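Local coordinates for kinesin-like protein Nod (Drosophila melanogaster, PDB 3DC4) that binds and hydrolyses ATP as the motor domain of a microtubule-binding kinesin required for segregating non-exchange chromosomes in meiosis, at residues F94-K108 against S299-S313. Sequence-based numbering, arbitrary orientation.
Sequences FQCTALAYGQTGTGK and SLTAQSYLTFLACIS. With ADP (adenosine-5'-diphosphate), chain C.
Tyr101 turns one face of its ring over Ala310, whose CA stands 4.0 Å from the ring centroid, a CH-pi contact. With chi1 at 75°, CG sits between the backbone N and the carbonyl carbon, which carries the ring across to the neighbouring strand; its OH bonds to Thr325 O. Strands 96-101 and 305-312 run parallel, their axes approaching to 4.7 Å, joined by seven backbone hydrogen bonds from Gln95 O to Cys311 N. This ladder is the tight, buried part: Leu99 and Phe308 lie side by side on the face carrying Tyr101, against helix 267-279, whereas Tyr305 and Thr307 meet helix 84-92 on the other face. The Phe94 end is looser and partly exposed: in an offset edge-to-face pair the edge of Tyr305 is turned toward the face of Phe94 (planes at 88°), and a water links Gln95 N to Gln303 O. In the loop after Tyr101, Thr106 OG1 donates to Gln103 O in the carbonyl plane (2.6 Å) and packs against Cys311 CB. Lys108, its chain bent at chi3 and chi4, brings NZ within 2.7 Å of ADP O1B and also bonds Gly102 O. Shortened to an alanine, this position would probably leave the beta-phosphate without its ammonium partner and Gly102 O without the NZ bond. Gly105 N adds a nearly straight bond to ADP O3B (167°). This strand-loop-helix unit, its loop the P-loop (Walker A), is that of the kinesin motor domain.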
loop_
_atom_site.group_PDB
_atom_site.type_symbol
_atom_site.label_atom_id
_atom_site.label_comp_id
_atom_site.label_asym_id
_atom_site.label_seq_id
_atom_site.Cartn_x
_atom_site.Cartn_y
_atom_site.Cartn_z
ATOM N N PHE A 94 -3.504 4.254 -15.069
ATOM C CA PHE A 94 -4.160 4.674 -13.834
ATOM C C PHE A 94 -3.205 4.602 -12.641
ATOM O O PHE A 94 -2.355 3.716 -12.573
ATOM C CB PHE A 94 -5.406 3.812 -13.567
ATOM C CG PHE A 94 -6.440 3.877 -14.662
ATOM C CD1 PHE A 94 -6.375 3.015 -15.752
ATOM C CD2 PHE A 94 -7.471 4.810 -14.608
ATOM C CE1 PHE A 94 -7.322 3.080 -16.775
ATOM C CE2 PHE A 94 -8.425 4.884 -15.624
ATOM C CZ PHE A 94 -8.349 4.017 -16.711
ATOM N N GLN A 95 -3.334 5.558 -11.724
ATOM C CA GLN A 95 -2.504 5.593 -10.527
ATOM C C GLN A 95 -3.060 4.523 -9.590
ATOM O O GLN A 95 -4.276 4.360 -9.488
ATOM C CB GLN A 95 -2.573 6.970 -9.862
ATOM C CG GLN A 95 -2.334 8.152 -10.802
ATOM C CD GLN A 95 -1.070 8.026 -11.617
ATOM O OE1 GLN A 95 -0.035 7.564 -11.120
ATOM N NE2 GLN A 95 -1.140 8.445 -12.882
ATOM N N CYS A 96 -2.170 3.797 -8.920
ATOM C CA CYS A 96 -2.568 2.717 -8.017
ATOM C C CYS A 96 -1.836 2.787 -6.684
ATOM O O CYS A 96 -0.636 3.064 -6.644
ATOM C CB CYS A 96 -2.269 1.354 -8.651
ATOM S SG CYS A 96 -3.116 1.012 -10.212
ATOM N N THR A 97 -2.554 2.504 -5.601
ATOM C CA THR A 97 -1.963 2.519 -4.270
ATOM C C THR A 97 -2.415 1.297 -3.470
ATOM O O THR A 97 -3.602 1.001 -3.396
ATOM C CB THR A 97 -2.360 3.794 -3.504
ATOM O OG1 THR A 97 -1.899 4.944 -4.230
ATOM C CG2 THR A 97 -1.750 3.799 -2.111
ATOM N N ALA A 98 -1.456 0.569 -2.910
ATOM C CA ALA A 98 -1.755 -0.597 -2.087
ATOM C C ALA A 98 -1.114 -0.229 -0.757
ATOM O O ALA A 98 0.100 -0.028 -0.670
ATOM C CB ALA A 98 -1.124 -1.870 -2.675
ATOM N N LEU A 99 -1.939 -0.128 0.277
ATOM C CA LEU A 99 -1.457 0.270 1.587
ATOM C C LEU A 99 -1.741 -0.715 2.704
ATOM O O LEU A 99 -2.886 -1.117 2.925
ATOM C CB LEU A 99 -2.039 1.649 1.929
ATOM C CG LEU A 99 -1.725 2.311 3.269
ATOM C CD1 LEU A 99 -1.930 3.812 3.130
ATOM C CD2 LEU A 99 -2.618 1.739 4.368
ATOM N N ALA A 100 -0.680 -1.090 3.409
ATOM C CA ALA A 100 -0.795 -2.013 4.524
ATOM C C ALA A 100 -0.776 -1.186 5.803
ATOM O O ALA A 100 0.036 -0.263 5.965
ATOM C CB ALA A 100 0.381 -3.006 4.529
ATOM N N TYR A 101 -1.677 -1.518 6.712
ATOM C CA TYR A 101 -1.750 -0.816 7.980
ATOM C C TYR A 101 -2.134 -1.811 9.056
ATOM O O TYR A 101 -2.569 -2.929 8.762
ATOM C CB TYR A 101 -2.791 0.302 7.921
ATOM C CG TYR A 101 -4.231 -0.166 7.985
ATOM C CD1 TYR A 101 -4.900 -0.607 6.837
ATOM C CD2 TYR A 101 -4.942 -0.129 9.189
ATOM C CE1 TYR A 101 -6.249 -0.992 6.894
ATOM C CE2 TYR A 101 -6.285 -0.511 9.255
ATOM C CZ TYR A 101 -6.934 -0.939 8.105
ATOM O OH TYR A 101 -8.263 -1.302 8.139
ATOM N N GLY A 102 -1.968 -1.402 10.306
ATOM C CA GLY A 102 -2.305 -2.283 11.398
ATOM C C GLY A 102 -1.187 -2.327 12.413
ATOM O O GLY A 102 -0.143 -1.706 12.230
ATOM N N GLN A 103 -1.408 -3.096 13.470
ATOM C CA GLN A 103 -0.459 -3.245 14.567
ATOM C C GLN A 103 0.920 -3.790 14.194
ATOM O O GLN A 103 1.055 -4.646 13.325
ATOM C CB GLN A 103 -1.083 -4.147 15.633
ATOM C CG GLN A 103 -0.337 -4.209 16.941
ATOM C CD GLN A 103 -0.927 -5.244 17.893
ATOM O OE1 GLN A 103 -0.546 -5.310 19.061
ATOM N NE2 GLN A 103 -1.857 -6.053 17.398
ATOM N N THR A 104 1.945 -3.313 14.893
ATOM C CA THR A 104 3.292 -3.783 14.637
ATOM C C THR A 104 3.335 -5.289 14.850
ATOM O O THR A 104 2.717 -5.815 15.779
ATOM C CB THR A 104 4.309 -3.116 15.579
ATOM O OG1 THR A 104 4.285 -1.700 15.375
ATOM C CG2 THR A 104 5.711 -3.636 15.302
ATOM N N GLY A 105 4.049 -5.981 13.966
ATOM C CA GLY A 105 4.190 -7.424 14.072
ATOM C C GLY A 105 3.076 -8.260 13.460
ATOM O O GLY A 105 3.019 -9.470 13.680
ATOM N N THR A 106 2.209 -7.630 12.672
ATOM C CA THR A 106 1.093 -8.338 12.055
ATOM C C THR A 106 1.328 -8.735 10.597
ATOM O O THR A 106 0.420 -9.248 9.943
ATOM C CB THR A 106 -0.195 -7.499 12.154
ATOM O OG1 THR A 106 0.030 -6.214 11.560
ATOM C CG2 THR A 106 -0.598 -7.316 13.619
ATOM N N GLY A 107 2.530 -8.485 10.087
ATOM C CA GLY A 107 2.840 -8.871 8.721
ATOM C C GLY A 107 2.780 -7.817 7.627
ATOM O O GLY A 107 2.792 -8.167 6.446
ATOM N N LYS A 108 2.714 -6.540 7.988
ATOM C CA LYS A 108 2.656 -5.487 6.980
ATOM C C LYS A 108 3.870 -5.522 6.045
ATOM O O LYS A 108 3.718 -5.643 4.827
ATOM C CB LYS A 108 2.553 -4.111 7.656
ATOM C CG LYS A 108 1.291 -3.923 8.505
ATOM C CD LYS A 108 1.164 -2.502 9.078
ATOM C CE LYS A 108 2.323 -2.146 10.000
ATOM N NZ LYS A 108 2.457 -3.058 11.151
ATOM N N SER A 299 -1.736 10.450 -6.681
ATOM C CA SER A 299 -2.316 9.122 -6.836
ATOM C C SER A 299 -3.732 9.033 -6.270
ATOM O O SER A 299 -4.463 8.090 -6.565
ATOM C CB SER A 299 -1.414 8.074 -6.184
ATOM O OG SER A 299 -0.172 8.015 -6.867
ATOM N N LEU A 300 -4.110 10.022 -5.465
ATOM C CA LEU A 300 -5.437 10.072 -4.865
ATOM C C LEU A 300 -6.328 10.984 -5.700
ATOM O O LEU A 300 -6.848 11.988 -5.216
ATOM C CB LEU A 300 -5.344 10.596 -3.428
ATOM C CG LEU A 300 -4.608 9.669 -2.453
ATOM C CD1 LEU A 300 -4.484 10.323 -1.090
ATOM C CD2 LEU A 300 -5.374 8.348 -2.352
ATOM N N THR A 301 -6.496 10.620 -6.964
ATOM C CA THR A 301 -7.295 11.399 -7.894
ATOM C C THR A 301 -8.343 10.546 -8.594
ATOM O O THR A 301 -8.418 9.333 -8.389
ATOM C CB THR A 301 -6.395 12.048 -8.952
ATOM O OG1 THR A 301 -5.532 11.051 -9.514
ATOM C CG2 THR A 301 -5.551 13.145 -8.324
ATOM N N ALA A 302 -9.156 11.191 -9.422
ATOM C CA ALA A 302 -10.207 10.496 -10.152
ATOM C C ALA A 302 -9.671 9.318 -10.950
ATOM O O ALA A 302 -8.573 9.374 -11.503
ATOM C CB ALA A 302 -10.927 11.468 -11.085
ATOM N N GLN A 303 -10.467 8.256 -11.001
ATOM C CA GLN A 303 -10.118 7.045 -11.726
ATOM C C GLN A 303 -8.707 6.619 -11.331
ATOM O O GLN A 303 -7.954 6.119 -12.163
ATOM C CB GLN A 303 -9.817 7.379 -13.190
ATOM C CG GLN A 303 -11.023 7.922 -13.949
ATOM C CD GLN A 303 -10.807 7.941 -15.449
ATOM O OE1 GLN A 303 -9.938 8.653 -15.956
ATOM N NE2 GLN A 303 -11.601 7.156 -16.168
ATOM N N SER A 304 -8.361 6.772 -10.061
ATOM C CA SER A 304 -7.226 6.097 -9.446
ATOM C C SER A 304 -7.745 4.933 -8.606
ATOM O O SER A 304 -8.940 4.864 -8.307
ATOM C CB SER A 304 -6.422 7.064 -8.584
ATOM O OG SER A 304 -5.778 8.024 -9.407
ATOM N N TYR A 305 -6.845 4.021 -8.241
ATOM C CA TYR A 305 -7.199 2.848 -7.448
ATOM C C TYR A 305 -6.561 2.854 -6.071
ATOM O O TYR A 305 -5.376 3.142 -5.929
ATOM C CB TYR A 305 -6.786 1.571 -8.177
ATOM C CG TYR A 305 -7.567 1.323 -9.439
ATOM C CD1 TYR A 305 -7.286 2.030 -10.611
ATOM C CD2 TYR A 305 -8.606 0.399 -9.452
ATOM C CE1 TYR A 305 -8.026 1.819 -11.762
ATOM C CE2 TYR A 305 -9.354 0.178 -10.591
ATOM C CZ TYR A 305 -9.062 0.889 -11.740
ATOM O OH TYR A 305 -9.823 0.670 -12.863
ATOM N N LEU A 306 -7.355 2.529 -5.056
ATOM C CA LEU A 306 -6.867 2.490 -3.684
ATOM C C LEU A 306 -7.256 1.171 -3.029
ATOM O O LEU A 306 -8.433 0.816 -2.977
ATOM C CB LEU A 306 -7.446 3.667 -2.890
ATOM C CG LEU A 306 -7.147 3.769 -1.391
ATOM C CD1 LEU A 306 -5.651 3.790 -1.159
ATOM C CD2 LEU A 306 -7.799 5.028 -0.822
ATOM N N THR A 307 -6.257 0.441 -2.540
ATOM C CA THR A 307 -6.502 -0.835 -1.885
ATOM C C THR A 307 -5.843 -0.881 -0.508
ATOM O O THR A 307 -4.635 -0.663 -0.366
ATOM C CB THR A 307 -5.980 -2.012 -2.731
ATOM O OG1 THR A 307 -6.725 -2.083 -3.955
ATOM C CG2 THR A 307 -6.142 -3.331 -1.970
ATOM N N PHE A 308 -6.664 -1.151 0.504
ATOM C CA PHE A 308 -6.222 -1.242 1.896
ATOM C C PHE A 308 -5.976 -2.682 2.288
ATOM O O PHE A 308 -6.757 -3.563 1.929
ATOM C CB PHE A 308 -7.303 -0.714 2.844
ATOM C CG PHE A 308 -7.463 0.770 2.838
ATOM C CD1 PHE A 308 -6.676 1.565 3.668
ATOM C CD2 PHE A 308 -8.431 1.373 2.044
ATOM C CE1 PHE A 308 -6.863 2.942 3.717
ATOM C CE2 PHE A 308 -8.627 2.750 2.083
ATOM C CZ PHE A 308 -7.837 3.537 2.924
ATOM N N LEU A 309 -4.904 -2.924 3.027
ATOM C CA LEU A 309 -4.618 -4.265 3.517
ATOM C C LEU A 309 -4.462 -4.135 5.018
ATOM O O LEU A 309 -3.438 -3.638 5.508
ATOM C CB LEU A 309 -3.333 -4.845 2.916
ATOM C CG LEU A 309 -2.945 -6.243 3.434
ATOM C CD1 LEU A 309 -4.057 -7.249 3.128
ATOM C CD2 LEU A 309 -1.648 -6.700 2.757
ATOM N N ALA A 310 -5.498 -4.543 5.743
ATOM C CA ALA A 310 -5.493 -4.500 7.205
ATOM C C ALA A 310 -4.853 -5.779 7.693
ATOM O O ALA A 310 -5.327 -6.866 7.389
ATOM C CB ALA A 310 -6.920 -4.424 7.738
ATOM N N CYS A 311 -3.767 -5.651 8.430
ATOM C CA CYS A 311 -3.097 -6.819 8.966
ATOM C C CYS A 311 -3.474 -6.870 10.437
ATOM O O CYS A 311 -3.360 -5.861 11.134
ATOM C CB CYS A 311 -1.580 -6.674 8.815
ATOM S SG CYS A 311 -1.009 -6.711 7.042
ATOM N N ILE A 312 -3.909 -8.038 10.902
ATOM C CA ILE A 312 -4.337 -8.205 12.290
ATOM C C ILE A 312 -3.751 -9.418 12.987
ATOM O O ILE A 312 -3.483 -10.449 12.373
ATOM C CB ILE A 312 -5.867 -8.335 12.380
ATOM C CG1 ILE A 312 -6.335 -9.553 11.574
ATOM C CG2 ILE A 312 -6.526 -7.060 11.863
ATOM C CD1 ILE A 312 -7.835 -9.818 11.648
ATOM N N SER A 313 -3.571 -9.268 14.291
ATOM C CA SER A 313 -3.049 -10.325 15.129
ATOM C C SER A 313 -4.193 -11.259 15.522
ATOM O O SER A 313 -5.325 -10.821 15.723
ATOM C CB SER A 313 -2.440 -9.717 16.390
ATOM O OG SER A 313 -2.032 -10.734 17.277
HETATM P PB ADP C . 5.050 -5.701 10.672
HETATM O O1B ADP C . 3.606 -5.439 10.524
HETATM O O2B ADP C . 5.795 -5.145 9.410
HETATM O O3B ADP C . 5.526 -4.916 12.080
HETATM P PA ADP C . 6.312 -7.983 9.781
HETATM O O1A ADP C . 5.811 -7.766 8.438
HETATM O O2A ADP C . 7.744 -7.333 9.971
HETATM O O3A ADP C . 5.248 -7.310 10.844
HETATM O "O5'" ADP C . 6.325 -9.552 10.090
HETATM C "C5'" ADP C . 6.852 -9.784 11.404
HETATM C "C4'" ADP C . 7.440 -11.197 11.447
HETATM O "O4'" ADP C . 6.415 -12.189 11.188
HETATM C "C3'" ADP C . 8.538 -11.379 10.332
HETATM O "O3'" ADP C . 9.390 -12.480 10.617
HETATM C "C2'" ADP C . 7.607 -11.973 9.196
HETATM O "O2'" ADP C . 8.372 -12.766 8.274
HETATM C "C1'" ADP C . 6.664 -12.924 9.980
HETATM N N9 ADP C . 5.403 -13.107 9.263
HETATM C C8 ADP C . 4.351 -12.220 9.228
HETATM N N7 ADP C . 3.431 -12.629 8.383
HETATM C C5 ADP C . 3.744 -13.891 7.989
HETATM C C6 ADP C . 3.172 -14.841 7.104
HETATM N N6 ADP C . 1.912 -14.631 6.574
HETATM N N1 ADP C . 3.865 -15.968 6.814
HETATM C C2 ADP C . 5.021 -16.248 7.423
HETATM N N3 ADP C . 5.612 -15.381 8.238
HETATM C C4 ADP C . 5.049 -14.194 8.507
HETATM O O HOH W 1 -5.546 7.378 -12.197
HETATM O O HOH W 2 -3.831 5.325 -6.057
HETATM O O HOH W 3 -3.843 -4.618 13.455
#